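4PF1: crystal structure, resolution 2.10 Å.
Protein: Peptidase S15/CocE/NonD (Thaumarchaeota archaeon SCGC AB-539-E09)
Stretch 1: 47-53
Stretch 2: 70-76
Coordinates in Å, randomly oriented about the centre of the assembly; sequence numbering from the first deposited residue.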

ATOM      1  N   LEU A  47      -5.667 -42.758  15.061  1.00 16.88           N
ATOM      2  CA  LEU A  47      -5.478 -41.311  14.909  1.00 15.73           C
ATOM      3  C   LEU A  47      -4.348 -41.007  13.930  1.00 18.32           C
ATOM      4  O   LEU A  47      -3.264 -41.595  14.030  1.00 18.08           O
ATOM      5  N   ASN A  48      -4.595 -40.071  12.991  1.00 13.26           N
ATOM      6  CA  ASN A  48      -3.610 -39.665  11.994  1.00 12.53           C
ATOM      7  C   ASN A  48      -2.506 -38.840  12.656  1.00 16.12           C
ATOM      8  O   ASN A  48      -2.787 -37.797  13.252  1.00 15.09           O
ATOM      9  N   THR A  49      -1.260 -39.342  12.599  1.00 12.64           N
ATOM     10  CA  THR A  49      -0.129 -38.718  13.279  1.00 12.52           C
ATOM     11  C   THR A  49       1.009 -38.408  12.298  1.00 16.71           C
ATOM     12  O   THR A  49       1.530 -39.310  11.638  1.00 16.31           O
ATOM     13  N   ILE A  50       1.400 -37.128  12.225  1.00 13.90           N
ATOM     14  CA  ILE A  50       2.462 -36.656  11.333  1.00 14.24           C
ATOM     15  C   ILE A  50       3.720 -36.408  12.155  1.00 18.43           C
ATOM     16  O   ILE A  50       3.744 -35.502  12.986  1.00 17.91           O
ATOM     17  N   ILE A  51       4.759 -37.222  11.921  1.00 15.16           N
ATOM     18  CA  ILE A  51       6.025 -37.156  12.653  1.00 15.04           C
ATOM     19  C   ILE A  51       7.132 -36.581  11.749  1.00 18.49           C
ATOM     20  O   ILE A  51       7.445 -37.158  10.702  1.00 18.08           O
ATOM     21  N   LEU A  52       7.713 -35.446  12.159  1.00 14.63           N
ATOM     22  CA  LEU A  52       8.781 -34.786  11.409  1.00 14.63           C
ATOM     23  C   LEU A  52      10.110 -34.976  12.135  1.00 19.19           C
ATOM     24  O   LEU A  52      10.311 -34.437  13.226  1.00 18.19           O
ATOM     25  N   ILE A  53      10.996 -35.789  11.554  1.00 16.92           N
ATOM     26  CA  ILE A  53      12.288 -36.088  12.158  1.00 17.44           C
ATOM     27  C   ILE A  53      13.399 -35.382  11.376  1.00 22.17           C
ATOM     28  O   ILE A  53      13.556 -35.639  10.183  1.00 22.25           O
ATOM     29  N   HIS A  70      -6.411 -30.015  10.723  1.00 15.72           N
ATOM     30  CA  HIS A  70      -5.681 -30.690   9.633  1.00 15.90           C
ATOM     31  C   HIS A  70      -4.161 -30.738   9.886  1.00 18.29           C
ATOM     32  O   HIS A  70      -3.421 -29.883   9.392  1.00 17.39           O
ATOM     33  N   ALA A  71      -3.701 -31.780  10.612  1.00 14.54           N
ATOM     34  CA  ALA A  71      -2.286 -32.006  10.941  1.00 14.46           C
ATOM     35  C   ALA A  71      -1.396 -32.001   9.689  1.00 19.01           C
ATOM     36  O   ALA A  71      -0.277 -31.494   9.747  1.00 17.87           O
ATOM     37  N   GLU A  72      -1.907 -32.545   8.555  1.00 16.69           N
ATOM     38  CA  GLU A  72      -1.183 -32.604   7.284  1.00 17.31           C
ATOM     39  C   GLU A  72      -1.012 -31.201   6.663  1.00 21.12           C
ATOM     40  O   GLU A  72      -0.053 -30.981   5.924  1.00 20.17           O
ATOM     41  N   ARG A  73      -1.917 -30.251   6.992  1.00 17.71           N
ATOM     42  CA  ARG A  73      -1.809 -28.872   6.512  1.00 17.21           C
ATOM     43  C   ARG A  73      -1.014 -28.017   7.509  1.00 19.36           C
ATOM     44  O   ARG A  73      -0.227 -27.179   7.081  1.00 18.77           O
ATOM     45  N   ARG A  74      -1.183 -28.260   8.834  1.00 15.55           N
ATOM     46  CA  ARG A  74      -0.423 -27.545   9.883  1.00 14.66           C
ATOM     47  C   ARG A  74       1.093 -27.790   9.713  1.00 16.91           C
ATOM     48  O   ARG A  74       1.888 -26.877   9.931  1.00 16.40           O
ATOM     49  N   THR A  75       1.471 -29.017   9.277  1.00 12.77           N
ATOM     50  CA  THR A  75       2.862 -29.429   9.038  1.00 12.60           C
ATOM     51  C   THR A  75       3.320 -29.105   7.599  1.00 16.38           C
ATOM     52  O   THR A  75       4.299 -29.689   7.116  1.00 16.82           O
ATOM     53  N   LEU A  76       2.635 -28.161   6.934  1.00 12.04           N
ATOM     54  CA  LEU A  76       2.990 -27.721   5.589  1.00 11.61           C
ATOM     55  C   LEU A  76       2.673 -26.222   5.416  1.00 16.07           C
ATOM     56  O   LEU A  76       1.947 -25.839   4.491  1.00 16.00           O
TER

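Stretch 1 is a β-strand, and its side chains alternate. N48, I50 and L52 point toward stretch 2. T49 and I51 point away. Stretch 2 holds a short helix, 71-74, with H70 at the N-cap position. A71 and T75 point toward the strand, four residues apart and so about one helical turn. The backbones come nearest at I50 and A71, whose CA atoms lie 6.7 Å apart. The contact is small, burying 279 Å² over both sides.

The apolar packing centres on I50, which has chi1 m and chi2 m. Its CG1 lies 4.0 Å from A71 CB; the short alanine side chain meets the isoleucine directly. I50 CD1 reaches 3.7 Å from E72 CG, so the aliphatic part of the glutamate also packs here. I50 CG2 lies 3.5 Å from T75 OG1. L52, with chi1 m and chi2 t, extends the packing along the strand: its CD1 is 3.9 Å from T75 CG2.

One direct hydrogen bond links the stretches. N48, with chi1 t, donates from ND2 to E72 OE2 at 2.8 Å, with an angle of 157° at the hydrogen. The CA-to-CB bond of E72 points sideways, but the end of its side chain comes nearer to the strand. Its chi1 of -93° lies between wells, and chi2 is t.

T75 has chi1 p. Its OG1 donates to A71 O at 2.6 Å, back along its own stretch. The backbone bond from T75 N to A71 O, 3.1 Å, shares that acceptor.

Water 1 adds a polar bridge. It accepts a weak hydrogen bond from N48 ND2 at 3.2 Å and a hydrogen bond from E72 N at 3.3 Å. It also hydrogen-bonds H70 ND1 at 2.8 Å. H70 therefore joins the network through water, without direct contact with the strand.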

ATOM      1  CB  LEU A  47      -5.189 -40.619  16.267  1.00 15.69           C
ATOM      2  CG  LEU A  47      -6.220 -40.783  17.412  1.00 20.83           C
ATOM      3  CD1 LEU A  47      -5.924 -39.812  18.539  1.00 20.85           C
ATOM      4  CD2 LEU A  47      -7.655 -40.572  16.927  1.00 22.58           C
ATOM      5  CB  ASN A  48      -4.279 -38.891  10.860  1.00 11.24           C
ATOM      6  CG  ASN A  48      -3.379 -38.637   9.683  1.00 25.64           C
ATOM      7  OD1 ASN A  48      -2.535 -39.468   9.319  1.00 18.01           O
ATOM      8  ND2 ASN A  48      -3.547 -37.484   9.054  1.00 15.63           N
ATOM      9  CB  THR A  49       0.331 -39.619  14.436  1.00 19.57           C
ATOM     10  OG1 THR A  49      -0.820 -40.113  15.128  1.00 19.51           O
ATOM     11  CG2 THR A  49       1.239 -38.902  15.408  1.00 16.49           C
ATOM     12  CB  ILE A  50       2.018 -35.384  10.536  1.00 17.28           C
ATOM     13  CG1 ILE A  50       0.611 -35.552   9.866  1.00 17.88           C
ATOM     14  CG2 ILE A  50       3.095 -34.919   9.539  1.00 17.92           C
ATOM     15  CD1 ILE A  50       0.374 -36.866   9.014  1.00 24.47           C
ATOM     16  CB  ILE A  51       6.400 -38.559  13.216  1.00 18.66           C
ATOM     17  CG1 ILE A  51       5.229 -39.172  14.024  1.00 19.18           C
ATOM     18  CG2 ILE A  51       7.680 -38.495  14.062  1.00 19.84           C
ATOM     19  CD1 ILE A  51       5.061 -40.686  13.862  1.00 26.25           C
ATOM     20  CB  LEU A  52       8.473 -33.287  11.189  1.00 14.03           C
ATOM     21  CG  LEU A  52       7.072 -32.940  10.651  1.00 18.25           C
ATOM     22  CD1 LEU A  52       6.832 -31.455  10.701  1.00 17.92           C
ATOM     23  CD2 LEU A  52       6.869 -33.459   9.225  1.00 20.68           C
ATOM     24  CB  ILE A  53      12.548 -37.624  12.250  1.00 20.92           C
ATOM     25  CG1 ILE A  53      11.289 -38.395  12.719  1.00 21.14           C
ATOM     26  CG2 ILE A  53      13.761 -37.916  13.151  1.00 21.85           C
ATOM     27  CD1 ILE A  53      11.202 -39.832  12.234  1.00 29.54           C
ATOM     28  CB  HIS A  70      -5.990 -30.003   8.275  1.00 16.71           C
ATOM     29  CG  HIS A  70      -5.908 -30.892   7.074  1.00 20.40           C
ATOM     30  ND1 HIS A  70      -5.505 -32.214   7.169  1.00 22.52           N
ATOM     31  CD2 HIS A  70      -6.214 -30.619   5.786  1.00 22.06           C
ATOM     32  CE1 HIS A  70      -5.560 -32.692   5.938  1.00 22.14           C
ATOM     33  NE2 HIS A  70      -5.985 -31.771   5.073  1.00 22.24           N
ATOM     34  CB  ALA A  71      -2.126 -33.325  11.683  1.00 15.38           C
ATOM     35  CB  GLU A  72      -1.876 -33.564   6.299  1.00 19.13           C
ATOM     36  CG  GLU A  72      -1.313 -34.976   6.363  1.00 27.80           C
ATOM     37  CD  GLU A  72      -2.151 -36.072   5.730  1.00 48.94           C
ATOM     38  OE1 GLU A  72      -2.314 -36.063   4.489  1.00 43.24           O
ATOM     39  OE2 GLU A  72      -2.577 -36.988   6.471  1.00 45.22           O
ATOM     40  CB  ARG A  73      -3.186 -28.255   6.232  1.00 18.92           C
ATOM     41  CG  ARG A  73      -3.109 -27.038   5.299  1.00 30.77           C
ATOM     42  CD  ARG A  73      -4.463 -26.418   5.013  1.00 43.19           C
ATOM     43  NE  ARG A  73      -5.016 -25.734   6.183  1.00 52.31           N
ATOM     44  CZ  ARG A  73      -6.187 -26.033   6.737  1.00 68.46           C
ATOM     45  NH1 ARG A  73      -6.945 -26.998   6.227  1.00 55.54           N
ATOM     46  NH2 ARG A  73      -6.615 -25.364   7.799  1.00 56.07           N
ATOM     47  CB  ARG A  74      -0.869 -27.972  11.300  1.00 13.33           C
ATOM     48  CG  ARG A  74      -2.359 -27.738  11.620  1.00 17.81           C
ATOM     49  CD  ARG A  74      -2.687 -26.319  12.043  1.00 15.16           C
ATOM     50  NE  ARG A  74      -2.059 -25.964  13.316  1.00 19.60           N
ATOM     51  CZ  ARG A  74      -1.166 -24.990  13.459  1.00 35.64           C
ATOM     52  NH1 ARG A  74      -0.806 -24.249  12.415  1.00 20.70           N
ATOM     53  NH2 ARG A  74      -0.637 -24.735  14.648  1.00 24.51           N
ATOM     54  CB  THR A  75       3.040 -30.921   9.330  1.00 18.95           C
ATOM     55  OG1 THR A  75       2.059 -31.669   8.608  1.00 16.75           O
ATOM     56  CG2 THR A  75       2.981 -31.234  10.801  1.00 17.31           C
ATOM     57  CB  LEU A  76       2.288 -28.581   4.513  1.00 11.46           C
ATOM     58  CG  LEU A  76       2.964 -28.594   3.134  1.00 15.76           C
ATOM     59  CD1 LEU A  76       4.199 -29.502   3.122  1.00 15.94           C
ATOM     60  CD2 LEU A  76       1.981 -28.990   2.050  1.00 17.21           C
TER
HETATM   61  O   HOH W   1      -4.507 -34.540   8.274  1.00 20.96           O